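PDB 4YN8: response regulator ChrA from Corynebacterium diphtheriae, which probably binds DNA to regulate transcription as the response regulator of a haem-sensing two-component system. Local coordinates for residues D88-V93 and Q134-P139; A113-A116 and G120-T123; P139-S144 and L178-S183; S144-E149 and L167-A172; L151-Q156 and R161-K166. The protein carries 1 engineered substitution. All blocks are in the same frame, centred on the assembly; numbering follows the deposited sequence.

Interaction 1 of 5, residues D88-V93 and Q134-P139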
# COMPACT_ATOMS: atom_id res chain seq x y z
N ASP A 88 2.95 0.19 -2.16
CA ASP A 88 2.28 0.23 -0.88
C ASP A 88 0.99 1.01 -1.01
O ASP A 88 0.91 2.23 -0.71
CB ASP A 88 3.15 0.88 0.19
CG ASP A 88 2.66 0.59 1.59
OD1 ASP A 88 1.49 0.21 1.81
OD2 ASP A 88 3.49 0.78 2.49
N ILE A 89 -0.02 0.30 -1.51
CA ILE A 89 -1.30 0.95 -1.81
C ILE A 89 -1.96 1.46 -0.51
O ILE A 89 -2.58 2.54 -0.54
CB ILE A 89 -2.22 0.01 -2.63
CG1 ILE A 89 -3.53 0.73 -3.03
CG2 ILE A 89 -2.53 -1.22 -1.82
CD1 ILE A 89 -4.35 -0.08 -4.03
N LEU A 90 -1.83 0.76 0.60
CA LEU A 90 -2.39 1.25 1.85
C LEU A 90 -1.73 2.58 2.25
O LEU A 90 -2.43 3.54 2.60
CB LEU A 90 -2.29 0.24 2.94
CG LEU A 90 -2.77 0.70 4.33
CD1 LEU A 90 -4.23 1.10 4.28
CD2 LEU A 90 -2.50 -0.41 5.38
N ALA A 91 -0.40 2.65 2.20
CA ALA A 91 0.26 3.93 2.55
C ALA A 91 -0.18 5.04 1.61
O ALA A 91 -0.31 6.20 2.05
CB ALA A 91 1.78 3.79 2.56
N ALA A 92 -0.38 4.72 0.32
CA ALA A 92 -0.84 5.71 -0.67
C ALA A 92 -2.22 6.24 -0.33
O ALA A 92 -2.48 7.45 -0.37
CB ALA A 92 -0.81 5.17 -2.10
N VAL A 93 -3.12 5.32 0.05
CA VAL A 93 -4.47 5.73 0.44
C VAL A 93 -4.41 6.54 1.76
O VAL A 93 -5.10 7.58 1.93
CB VAL A 93 -5.42 4.52 0.49
CG1 VAL A 93 -6.78 4.89 1.09
CG2 VAL A 93 -5.61 3.97 -0.93
N GLN A 134 -8.60 -6.02 -1.36
CA GLN A 134 -7.96 -7.27 -1.79
C GLN A 134 -6.54 -7.39 -1.26
O GLN A 134 -6.14 -8.44 -0.83
CB GLN A 134 -7.88 -7.37 -3.31
CG GLN A 134 -9.19 -7.37 -4.07
CD GLN A 134 -9.14 -8.36 -5.23
OE1 GLN A 134 -8.26 -9.21 -5.27
NE2 GLN A 134 -10.10 -8.28 -6.14
N ARG A 135 -5.78 -6.28 -1.30
CA ARG A 135 -4.41 -6.30 -0.86
C ARG A 135 -4.30 -6.53 0.64
O ARG A 135 -3.47 -7.33 1.06
CB ARG A 135 -3.71 -4.98 -1.24
CG ARG A 135 -2.31 -4.80 -0.74
CD ARG A 135 -1.31 -5.83 -1.33
NE ARG A 135 0.01 -5.37 -0.94
CZ ARG A 135 0.71 -4.43 -1.59
NH1 ARG A 135 0.30 -3.98 -2.78
NH2 ARG A 135 1.89 -4.08 -1.12
N VAL A 136 -5.06 -5.80 1.42
CA VAL A 136 -4.82 -5.86 2.84
C VAL A 136 -5.57 -6.95 3.57
O VAL A 136 -5.17 -7.26 4.67
CB VAL A 136 -5.05 -4.54 3.53
CG1 VAL A 136 -4.32 -3.40 2.84
CG2 VAL A 136 -6.47 -4.22 3.66
N SER A 137 -6.66 -7.45 3.03
CA SER A 137 -7.49 -8.45 3.75
C SER A 137 -7.09 -9.88 3.38
O SER A 137 -7.79 -10.53 2.60
CB SER A 137 -8.92 -8.23 3.37
OG SER A 137 -9.80 -8.98 4.23
N LYS A 138 -5.95 -10.32 3.90
CA LYS A 138 -5.41 -11.67 3.62
C LYS A 138 -5.77 -12.69 4.71
O LYS A 138 -5.33 -12.53 5.79
CB LYS A 138 -3.91 -11.60 3.64
CG LYS A 138 -3.30 -10.66 2.65
CD LYS A 138 -3.67 -11.07 1.26
CE LYS A 138 -2.58 -10.65 0.29
NZ LYS A 138 -3.22 -9.87 -0.80
N PRO A 139 -6.52 -13.72 4.39
CA PRO A 139 -6.88 -14.75 5.38
C PRO A 139 -5.64 -15.51 5.72
O PRO A 139 -4.78 -15.72 4.84
CB PRO A 139 -7.88 -15.61 4.64
CG PRO A 139 -8.42 -14.69 3.57
CD PRO A 139 -7.20 -13.98 3.12
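Ile89 meets the aliphatic part of Arg135 where the start of helix 89-94 faces the end of helix 126-136. Ile89 CG2 lies 3.7 Å from Arg135 CG and 4.0 Å from Arg135 CB. They pass alongside, each heading toward the other's helix. Arg135 leaves its helix with CG anti to the backbone N (chi1 175°) and then bends at chi2 (64°). The bend carries the guanidinium past Ile89 to the residues before the helix. There Arg135 NH1 comes within 4.1 Å of Ile89 CG2, and Arg135 NH2 within 4.3 Å of Asp88 CA. At the next residue of each segment, Leu90 CB touches Val136 CG1 at 4.2 Å, a thin apolar contact.

The next shell holds these groups in place. Arg135 NH1 donates to the backbone oxygen of Ala87, which ties the guanidinium to the loop ahead of helix 89-94. Asp88 is the N-cap of that helix. Its OD1 accepts from Ala91 N at 3.1 Å, with the N-H approaching from above the carboxylate plane. On the far side of the contact, Lys138 NZ turns back to Arg135 O at 3.2 Å, just beyond the helix end. Ile89 and Leu90 also reach Ala131 and Leu132 of helix 126-136, so the packing continues along that helix.

Asp88 OD1 stays 5.2 Å from Arg135 NH2, too far for a salt bridge. The opposite charges may still attract weakly. The contact between these two segments is therefore mainly apolar, and the arginine spends its polar end on a backbone carbonyl of the receiver domain.

Interaction 2 of 5, residues A113-A116 and G120-T123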
# COMPACT_ATOMS: atom_id res chain seq x y z
N ALA A 113 -11.95 12.52 -13.11
CA ALA A 113 -11.06 12.55 -11.92
C ALA A 113 -10.15 13.79 -11.89
O ALA A 113 -9.98 14.43 -10.84
CB ALA A 113 -10.23 11.29 -11.80
N VAL A 114 -9.63 14.16 -13.04
CA VAL A 114 -8.86 15.41 -13.11
C VAL A 114 -9.70 16.63 -12.80
O VAL A 114 -9.32 17.53 -12.00
CB VAL A 114 -8.13 15.55 -14.45
CG1 VAL A 114 -7.47 16.91 -14.56
CG2 VAL A 114 -7.08 14.43 -14.59
N VAL A 115 -10.87 16.71 -13.38
CA VAL A 115 -11.73 17.83 -13.08
C VAL A 115 -12.14 17.89 -11.63
O VAL A 115 -12.12 18.95 -11.00
CB VAL A 115 -13.00 17.81 -14.00
CG1 VAL A 115 -14.00 18.85 -13.52
CG2 VAL A 115 -12.62 18.03 -15.46
N ALA A 116 -12.53 16.76 -11.05
CA ALA A 116 -12.92 16.68 -9.63
C ALA A 116 -11.81 17.12 -8.72
O ALA A 116 -12.02 17.88 -7.80
CB ALA A 116 -13.30 15.27 -9.28
N GLY A 120 -11.63 20.33 -6.14
CA GLY A 120 -11.51 20.04 -4.72
C GLY A 120 -12.55 19.05 -4.25
O GLY A 120 -12.86 19.04 -3.08
N ARG A 121 -13.02 18.19 -5.14
CA ARG A 121 -13.91 17.09 -4.82
C ARG A 121 -13.14 15.78 -4.77
O ARG A 121 -12.30 15.54 -5.64
CB ARG A 121 -15.04 17.00 -5.84
CG ARG A 121 -15.90 18.24 -5.91
CD ARG A 121 -17.07 18.13 -6.85
NE ARG A 121 -16.75 18.34 -8.28
CZ ARG A 121 -16.66 17.36 -9.16
NH1 ARG A 121 -16.88 16.11 -8.75
NH2 ARG A 121 -16.37 17.59 -10.43
N ARG A 122 -13.38 14.97 -3.74
CA ARG A 122 -12.68 13.69 -3.59
C ARG A 122 -13.06 12.71 -4.67
O ARG A 122 -14.24 12.63 -5.06
CB ARG A 122 -13.05 12.99 -2.28
CG ARG A 122 -12.59 13.50 -0.99
CD ARG A 122 -11.16 13.92 -0.89
NE ARG A 122 -10.11 12.92 -0.80
CZ ARG A 122 -9.82 12.16 0.26
NH1 ARG A 122 -10.66 12.07 1.31
NH2 ARG A 122 -8.76 11.39 0.20
N THR A 123 -12.09 11.91 -5.15
CA THR A 123 -12.38 10.75 -5.99
C THR A 123 -11.84 9.56 -5.28
O THR A 123 -10.68 9.32 -5.28
CB THR A 123 -11.75 10.84 -7.40
OG1 THR A 123 -12.25 12.01 -8.03
CG2 THR A 123 -12.06 9.60 -8.27
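Arg121 folds back over Ala116, the residue whose carbonyl also holds its backbone. Arg121 CB sits 3.7 Å from Ala116 O. CG points away from the carbonyl carbon, and the chain runs extended until it bends at chi3 (-81°). That bend turns the guanidinium over Ala116 in the last turn of helix 107-119. Ala116 CA lies over one face of the group, offset toward its rim, with Arg121 CZ 3.8 Å from Ala116 CA. At the tip, Arg121 NH1 rests 3.7 Å from Ala116 CB. Arg121 NH2 also stays close to Ala116 and comes within 4.1 Å of Val115 CG1. It forms a salt bridge with Glu119 of the same helix. The valine and arginine side chains run abreast.

Thr123 meets the same Ala116 methyl from a different direction. Its OG1 is 3.6 Å from Ala116 CB, and its CG2 is 4.3 Å from Ala113 CB. Arginine and threonine both cover the Ala116 methyl, which is buried.

The backbone makes the turn. Arg121 N donates to Ala116 O at 2.9 Å with an N-H...O angle of 159°. Gly120 has positive phi (80°) and is the first residue to leave the helix. This is a Schellman motif, and it leads from helix 107-119 into the edge strand 123-124 of the parallel sheet, next to strand 99-102 of the CheY-like receiver fold.

Interaction 3 of 5, residues P139-S144 and L178-S183. With SO4 (sulfate ion), chain D.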
# COMPACT_ATOMS: atom_id res chain seq x y z
N PRO A 139 -6.52 -13.72 4.39
CA PRO A 139 -6.88 -14.75 5.38
C PRO A 139 -5.64 -15.51 5.72
O PRO A 139 -4.78 -15.72 4.84
CB PRO A 139 -7.88 -15.61 4.64
CG PRO A 139 -8.42 -14.69 3.57
CD PRO A 139 -7.20 -13.98 3.12
N ARG A 140 -5.46 -15.81 7.00
CA ARG A 140 -4.20 -16.40 7.45
C ARG A 140 -4.48 -17.86 7.72
O ARG A 140 -5.63 -18.28 7.88
CB ARG A 140 -3.63 -15.66 8.66
CG ARG A 140 -2.81 -14.41 8.33
CD ARG A 140 -1.83 -13.99 9.47
NE ARG A 140 -0.50 -14.63 9.40
CZ ARG A 140 0.51 -14.43 10.27
NH1 ARG A 140 0.34 -13.62 11.31
NH2 ARG A 140 1.69 -15.05 10.10
N GLN A 141 -3.43 -18.67 7.59
CA GLN A 141 -3.60 -20.11 7.74
C GLN A 141 -3.69 -20.51 9.23
O GLN A 141 -3.20 -19.83 10.09
CB GLN A 141 -2.39 -20.85 7.12
CG GLN A 141 -1.10 -20.56 7.85
CD GLN A 141 0.12 -21.28 7.27
OE1 GLN A 141 0.01 -22.09 6.33
NE2 GLN A 141 1.30 -20.97 7.82
N ALA A 142 -4.27 -21.66 9.48
CA ALA A 142 -4.39 -22.17 10.83
C ALA A 142 -3.01 -22.50 11.34
O ALA A 142 -2.08 -22.70 10.55
CB ALA A 142 -5.23 -23.39 10.82
N LEU A 143 -2.86 -22.57 12.65
CA LEU A 143 -1.64 -23.14 13.20
C LEU A 143 -1.51 -24.57 12.69
O LEU A 143 -2.49 -25.32 12.55
CB LEU A 143 -1.73 -23.12 14.73
CG LEU A 143 -1.46 -21.77 15.40
CD1 LEU A 143 -1.28 -21.99 16.87
CD2 LEU A 143 -0.19 -21.18 14.90
N SER A 144 -0.29 -25.01 12.42
CA SER A 144 -0.09 -26.35 11.94
C SER A 144 -0.03 -27.35 13.12
O SER A 144 0.15 -26.98 14.28
CB SER A 144 1.29 -26.40 11.26
OG SER A 144 2.33 -26.21 12.22
N LEU A 178 8.65 -20.92 17.04
CA LEU A 178 8.15 -19.99 18.08
C LEU A 178 7.96 -18.60 17.51
O LEU A 178 6.95 -17.93 17.83
CB LEU A 178 9.03 -19.95 19.32
CG LEU A 178 9.06 -21.22 20.14
CD1 LEU A 178 10.11 -21.10 21.22
CD2 LEU A 178 7.67 -21.55 20.68
N VAL A 179 8.89 -18.14 16.68
CA VAL A 179 8.67 -16.81 16.04
C VAL A 179 7.35 -16.75 15.29
O VAL A 179 6.56 -15.77 15.46
CB VAL A 179 9.87 -16.38 15.12
CG1 VAL A 179 9.49 -15.16 14.29
CG2 VAL A 179 11.09 -16.12 15.97
N HIS A 180 7.04 -17.80 14.53
CA HIS A 180 5.85 -17.79 13.73
C HIS A 180 4.63 -17.89 14.63
O HIS A 180 3.64 -17.22 14.40
CB HIS A 180 5.84 -18.91 12.73
CG HIS A 180 4.76 -18.76 11.70
ND1 HIS A 180 3.78 -19.71 11.51
CD2 HIS A 180 4.50 -17.76 10.82
CE1 HIS A 180 2.98 -19.32 10.54
NE2 HIS A 180 3.38 -18.13 10.11
N ILE A 181 4.73 -18.73 15.67
CA ILE A 181 3.58 -18.92 16.57
C ILE A 181 3.25 -17.61 17.28
O ILE A 181 2.05 -17.21 17.38
CB ILE A 181 3.89 -20.05 17.60
CG1 ILE A 181 3.87 -21.42 16.95
CG2 ILE A 181 2.94 -20.00 18.78
CD1 ILE A 181 4.68 -22.47 17.71
N TYR A 182 4.27 -16.93 17.78
CA TYR A 182 4.08 -15.68 18.53
C TYR A 182 3.45 -14.64 17.66
O TYR A 182 2.58 -13.86 18.08
CB TYR A 182 5.43 -15.16 19.06
CG TYR A 182 6.10 -15.96 20.15
CD1 TYR A 182 5.51 -17.10 20.70
CD2 TYR A 182 7.34 -15.59 20.63
CE1 TYR A 182 6.17 -17.83 21.68
CE2 TYR A 182 7.97 -16.30 21.61
CZ TYR A 182 7.40 -17.44 22.11
OH TYR A 182 8.07 -18.15 23.07
N SER A 183 3.87 -14.61 16.40
CA SER A 183 3.27 -13.68 15.44
C SER A 183 1.76 -13.98 15.24
O SER A 183 0.94 -13.07 15.34
CB SER A 183 4.09 -13.67 14.15
OG SER A 183 3.31 -13.22 13.06
S SO4 D . 10.71 -16.64 24.85
O1 SO4 D . 10.41 -17.85 24.02
O2 SO4 D . 11.99 -16.77 25.54
O3 SO4 D . 10.70 -15.63 23.80
O4 SO4 D . 9.76 -16.32 25.91
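In the LuxR-type helix-turn-helix domain, the incoming linker lies along helix 171-185, which by family comparison is probably the DNA-recognition helix. Arg140 and Gln141 of that linker meet His180 and Ser183 on the helix surface. The Arg140 side chain is bent at chi3 (88°), and this turns its guanidinium toward the helix. Arg140 NH1 makes a weak, long bond to Ser183 OG at 3.5 Å, nearly straight at 166°. The hydroxyl lies at the edge of the guanidinium, in its plane.

His180 has two conformations, and its contacts are given for one of them. In that one, Arg140 NH2 is 3.5 Å from His180 NE2. The two flat groups are steeply inclined, with their planes 78° apart, so they do not stack. Gln141 reaches the same imidazole with its amide nitrogen. Its chain is extended beyond CG, and Gln141 NE2 stops 3.6 Å from His180 CE1. The other ring nitrogen, ND1, is hydrogen-bonded to Glu147 of helix 145-155. The linker has a second tie to the helix through Gln141 O, which accepts from Lys184 NZ.

Tyr182 points away from the linker, toward helix 190-199. A sulfate ion, probably from the crystallisation liquor, is bound there and also accepts from Arg190 N. Tyr182 OH donates to sulfate O1 at 2.5 Å, a very short distance whose exact value carries little weight, with that oxygen at the ring edge.

Interaction 4 of 5, residues S144-E149 and L167-A172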
# COMPACT_ATOMS: atom_id res chain seq x y z
N SER A 144 -0.29 -25.01 12.42
CA SER A 144 -0.09 -26.35 11.94
C SER A 144 -0.03 -27.35 13.12
O SER A 144 0.15 -26.98 14.28
CB SER A 144 1.29 -26.40 11.26
OG SER A 144 2.33 -26.21 12.22
N ALA A 145 -0.02 -28.63 12.79
CA ALA A 145 0.04 -29.67 13.79
C ALA A 145 1.33 -29.50 14.60
O ALA A 145 1.31 -29.69 15.81
CB ALA A 145 -0.01 -31.04 13.14
N ARG A 146 2.43 -29.17 13.93
CA ARG A 146 3.72 -28.99 14.60
C ARG A 146 3.67 -27.83 15.57
O ARG A 146 4.18 -27.91 16.68
CB ARG A 146 4.83 -28.74 13.60
CG ARG A 146 6.18 -28.43 14.22
CD ARG A 146 6.69 -29.65 15.00
NE ARG A 146 7.33 -30.58 14.04
CZ ARG A 146 7.91 -31.74 14.35
NH1 ARG A 146 7.80 -32.25 15.58
NH2 ARG A 146 8.56 -32.44 13.41
N GLU A 147 3.04 -26.74 15.15
CA GLU A 147 2.94 -25.60 16.01
C GLU A 147 2.06 -25.89 17.26
O GLU A 147 2.41 -25.45 18.37
CB GLU A 147 2.40 -24.39 15.22
CG GLU A 147 3.45 -23.74 14.28
CD GLU A 147 2.84 -22.78 13.23
OE1 GLU A 147 1.63 -22.89 12.85
OE2 GLU A 147 3.63 -21.94 12.71
N ILE A 148 0.98 -26.63 17.08
CA ILE A 148 0.12 -27.03 18.20
C ILE A 148 0.88 -27.92 19.17
O ILE A 148 0.83 -27.74 20.38
CB ILE A 148 -1.13 -27.78 17.70
CG1 ILE A 148 -2.05 -26.87 16.86
CG2 ILE A 148 -1.86 -28.46 18.87
CD1 ILE A 148 -2.46 -25.60 17.56
N GLU A 149 1.68 -28.84 18.61
CA GLU A 149 2.51 -29.72 19.41
C GLU A 149 3.49 -28.95 20.20
O GLU A 149 3.70 -29.22 21.40
CB GLU A 149 3.29 -30.68 18.49
CG GLU A 149 4.08 -31.74 19.20
CD GLU A 149 4.81 -32.66 18.21
OE1 GLU A 149 5.21 -32.19 17.10
OE2 GLU A 149 5.01 -33.84 18.54
N LEU A 167 11.04 -33.50 20.63
CA LEU A 167 10.43 -33.51 19.30
C LEU A 167 11.41 -33.95 18.19
O LEU A 167 11.02 -34.08 17.02
CB LEU A 167 9.89 -32.10 18.96
CG LEU A 167 8.82 -31.66 19.99
CD1 LEU A 167 8.22 -30.32 19.62
CD2 LEU A 167 7.73 -32.68 20.17
N PHE A 168 12.67 -34.10 18.56
CA PHE A 168 13.76 -34.45 17.61
C PHE A 168 13.91 -33.47 16.50
O PHE A 168 14.08 -33.84 15.33
CB PHE A 168 13.58 -35.86 17.03
CG PHE A 168 13.52 -36.93 18.05
CD1 PHE A 168 14.66 -37.59 18.45
CD2 PHE A 168 12.28 -37.34 18.57
CE1 PHE A 168 14.60 -38.61 19.40
CE2 PHE A 168 12.21 -38.35 19.53
CZ PHE A 168 13.38 -38.97 19.94
N ILE A 169 13.90 -32.18 16.85
CA ILE A 169 14.20 -31.12 15.90
C ILE A 169 15.21 -30.22 16.60
O ILE A 169 15.31 -30.22 17.83
CB ILE A 169 12.94 -30.34 15.44
CG1 ILE A 169 12.17 -29.79 16.66
CG2 ILE A 169 12.00 -31.23 14.64
CD1 ILE A 169 10.95 -28.94 16.30
N SER A 170 15.96 -29.43 15.83
CA SER A 170 17.02 -28.64 16.40
C SER A 170 16.44 -27.49 17.21
O SER A 170 15.34 -27.01 16.92
CB SER A 170 17.89 -28.07 15.29
OG SER A 170 17.23 -27.04 14.55
N GLU A 171 17.19 -27.01 18.19
CA GLU A 171 16.79 -25.77 18.91
C GLU A 171 16.52 -24.56 17.99
O GLU A 171 15.58 -23.78 18.21
CB GLU A 171 17.84 -25.37 19.92
CG GLU A 171 17.82 -26.25 21.16
CD GLU A 171 18.89 -25.86 22.16
OE1 GLU A 171 19.03 -24.66 22.46
OE2 GLU A 171 19.62 -26.77 22.60
N ALA A 172 17.31 -24.42 16.93
CA ALA A 172 17.04 -23.37 15.93
C ALA A 172 15.70 -23.51 15.19
O ALA A 172 15.03 -22.52 14.95
CB ALA A 172 18.17 -23.30 14.91
O HOH W 1 9.49 -34.99 14.49
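Leu167 packs tightly against the carboxylate end of Glu149. Leu167 CD2 is 3.4 Å from Glu149 OE2 and 3.5 Å from Glu149 CD. Glu149 holds its CG anti to the backbone N (chi1 -174°) and stays extended beyond it, which brings the carboxylate across the gap between the segments. There it overlaps the leucine side chain coming from the other segment. Beside them, Ile169 CG2 sits over one face of the Arg146 guanidinium, 3.8 Å from Arg146 NH2 and offset toward the rim of the group. The arginine chain is bent at both chi2 and chi3. It curls back toward its own helix, where Arg146 NH1 forms a salt bridge with Glu149 OE1 at 3.0 Å; as a hydrogen bond it is weak.

These residues join the first helix of the LuxR-type domain, 145-155, to the turn between helices 160-167 and 171-185, the turn of the helix-turn-helix. Helix 145-155 begins with a capping box. Ser144 N donates to Glu147 OE1 at 2.9 Å, and Glu147 N to Ser144 OG at 3.1 Å. The other carboxylate oxygen of Glu147 is engaged by His180 of helix 171-185.

The link from Arg146 to the Leu167 carbonyl is looser and runs through water. One water accepts from Arg146 NH2 at 2.9 Å and donates to Leu167 O. It lies at the guanidinium edge, in its plane. Direct approach is wider: Arg146 NH1 remains 4.0 Å from Leu167 O.

Interaction 5 of 5, residues L151-Q156 and R161-K166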
# COMPACT_ATOMS: atom_id res chain seq x y z
N LEU A 151 3.19 -25.80 21.19
CA LEU A 151 2.43 -25.10 22.28
C LEU A 151 2.06 -26.03 23.43
O LEU A 151 2.20 -25.65 24.63
CB LEU A 151 1.21 -24.41 21.71
CG LEU A 151 1.53 -23.16 20.92
CD1 LEU A 151 0.32 -22.88 20.02
CD2 LEU A 151 1.83 -21.98 21.84
N GLN A 152 1.61 -27.23 23.11
CA GLN A 152 1.19 -28.22 24.14
C GLN A 152 2.39 -28.56 25.02
O GLN A 152 2.26 -28.74 26.25
CB GLN A 152 0.63 -29.46 23.49
CG GLN A 152 -0.73 -29.18 22.89
CD GLN A 152 -1.29 -30.29 22.09
OE1 GLN A 152 -0.55 -31.07 21.45
NE2 GLN A 152 -2.58 -30.47 22.18
N ASN A 153 3.57 -28.66 24.42
CA ASN A 153 4.78 -28.88 25.24
C ASN A 153 5.29 -27.65 25.97
O ASN A 153 5.81 -27.78 27.11
CB ASN A 153 5.88 -29.55 24.38
CG ASN A 153 5.54 -30.99 24.04
OD1 ASN A 153 4.95 -31.31 23.00
ND2 ASN A 153 5.85 -31.85 24.93
N LEU A 154 5.13 -26.47 25.39
CA LEU A 154 5.46 -25.23 26.10
C LEU A 154 4.58 -25.12 27.37
O LEU A 154 5.05 -24.61 28.40
CB LEU A 154 5.17 -23.97 25.28
CG LEU A 154 6.15 -23.34 24.32
CD1 LEU A 154 5.52 -22.06 23.76
CD2 LEU A 154 7.51 -23.06 24.98
N GLU A 155 3.34 -25.57 27.25
CA GLU A 155 2.38 -25.52 28.40
C GLU A 155 2.88 -26.38 29.56
O GLU A 155 2.60 -26.08 30.73
CB GLU A 155 1.01 -26.04 27.97
CG GLU A 155 -0.09 -25.74 28.98
CD GLU A 155 -1.45 -26.33 28.65
OE1 GLU A 155 -1.52 -27.34 27.89
OE2 GLU A 155 -2.47 -25.84 29.24
N GLN A 156 3.59 -27.47 29.26
CA GLN A 156 4.17 -28.34 30.27
C GLN A 156 5.48 -27.82 30.87
O GLN A 156 6.06 -28.48 31.69
CB GLN A 156 4.35 -29.74 29.72
CG GLN A 156 3.05 -30.40 29.34
CD GLN A 156 3.28 -31.59 28.45
OE1 GLN A 156 3.97 -32.52 28.83
NE2 GLN A 156 2.74 -31.55 27.24
N ARG A 161 15.53 -26.27 24.70
CA ARG A 161 16.38 -27.45 24.60
C ARG A 161 15.58 -28.70 24.85
O ARG A 161 15.76 -29.72 24.20
CB ARG A 161 17.56 -27.43 25.59
CG ARG A 161 18.52 -28.62 25.44
CD ARG A 161 19.55 -28.80 26.58
NE ARG A 161 18.95 -28.84 27.93
CZ ARG A 161 18.09 -29.77 28.39
NH1 ARG A 161 17.67 -30.80 27.63
NH2 ARG A 161 17.63 -29.67 29.64
N GLN A 162 14.67 -28.64 25.82
CA GLN A 162 13.86 -29.79 26.11
C GLN A 162 12.90 -30.12 24.97
O GLN A 162 12.60 -31.30 24.71
CB GLN A 162 13.08 -29.54 27.41
CG GLN A 162 13.96 -29.70 28.65
CD GLN A 162 13.26 -29.25 29.90
OE1 GLN A 162 12.60 -28.22 29.92
NE2 GLN A 162 13.47 -29.97 30.96
N LEU A 163 12.39 -29.08 24.33
CA LEU A 163 11.50 -29.21 23.20
C LEU A 163 12.24 -29.88 22.07
O LEU A 163 11.71 -30.76 21.45
CB LEU A 163 10.98 -27.85 22.70
CG LEU A 163 9.93 -27.15 23.56
CD1 LEU A 163 9.63 -25.73 23.10
CD2 LEU A 163 8.68 -27.98 23.54
N ALA A 164 13.46 -29.43 21.82
CA ALA A 164 14.28 -30.00 20.75
C ALA A 164 14.50 -31.47 20.98
O ALA A 164 14.35 -32.29 20.06
CB ALA A 164 15.60 -29.25 20.66
N ALA A 165 14.82 -31.83 22.21
CA ALA A 165 15.14 -33.21 22.53
C ALA A 165 13.90 -34.10 22.40
O ALA A 165 13.94 -35.20 21.83
CB ALA A 165 15.71 -33.27 23.94
N LYS A 166 12.75 -33.60 22.86
CA LYS A 166 11.54 -34.37 22.84
C LYS A 166 10.96 -34.55 21.44
O LYS A 166 10.43 -35.63 21.10
CB LYS A 166 10.53 -33.71 23.78
CG LYS A 166 9.29 -34.55 23.95
CD LYS A 166 8.34 -33.97 24.98
CE LYS A 166 7.02 -34.75 24.94
NZ LYS A 166 6.26 -34.32 26.14
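Leu163 turns its CG away from its own carbonyl carbon (chi1 -74°), and this sends its two methyls toward helix 145-155. Lys166, one turn later, has CG anti to the backbone N (chi1 -173°) and stays extended to its amine, so it spans the gap between the helices. The leucine branches divide the work. Leu163 CD2 presses on Asn153 CB at 3.3 Å, a close contact. Leu163 CD1 meets Leu154 CD2 at 3.9 Å, and these two side chains are roughly perpendicular.

The two helices belong to the LuxR-type DNA-binding domain, and 160-167 is the first helix of its helix-turn-helix. Their axes come within 10.6 Å of each other, with an angle of 128° between their directions, so the helices cross steeply, nearer antiparallel than parallel. Asn153 and Leu163 make the nearest CA pair, 7.0 Å apart. The apolar side of the contact continues inward. Leu154 also packs on Leu178, and Leu163 on Val174, both of helix 171-185.

Toward the surface, longer polar side chains take over. The Lys166 chain runs past the Asn153 side chain. Its amine, Lys166 NZ, lies 4.0 Å from Gln156 OE1, near but too far for a hydrogen bond. Gln156 uses the other end of its amide on its own helix: Gln156 NE2 donates to Gln152 O at 3.0 Å, from above the carbonyl plane.

From the N terminus, the receiver domain comes first. Interaction 1 closes a long loop, bringing helix 89-94 against the end of helix 126-136. Interaction 2 is nested inside it and closes the short turn from helix 107-119 to strand 123-124. The chain then leaves through Pro139, which interactions 1 and 3 share, into the DNA-binding domain. Interaction 3 closes the outer loop there, from the linker to helix 171-185. Interaction 4 is nested within it, and interaction 5 within interaction 4. Interactions 3 and 4 share Ser144, while interactions 4 and 5 both use helix 145-155. Interaction 2 lies across the chain's centre from these three.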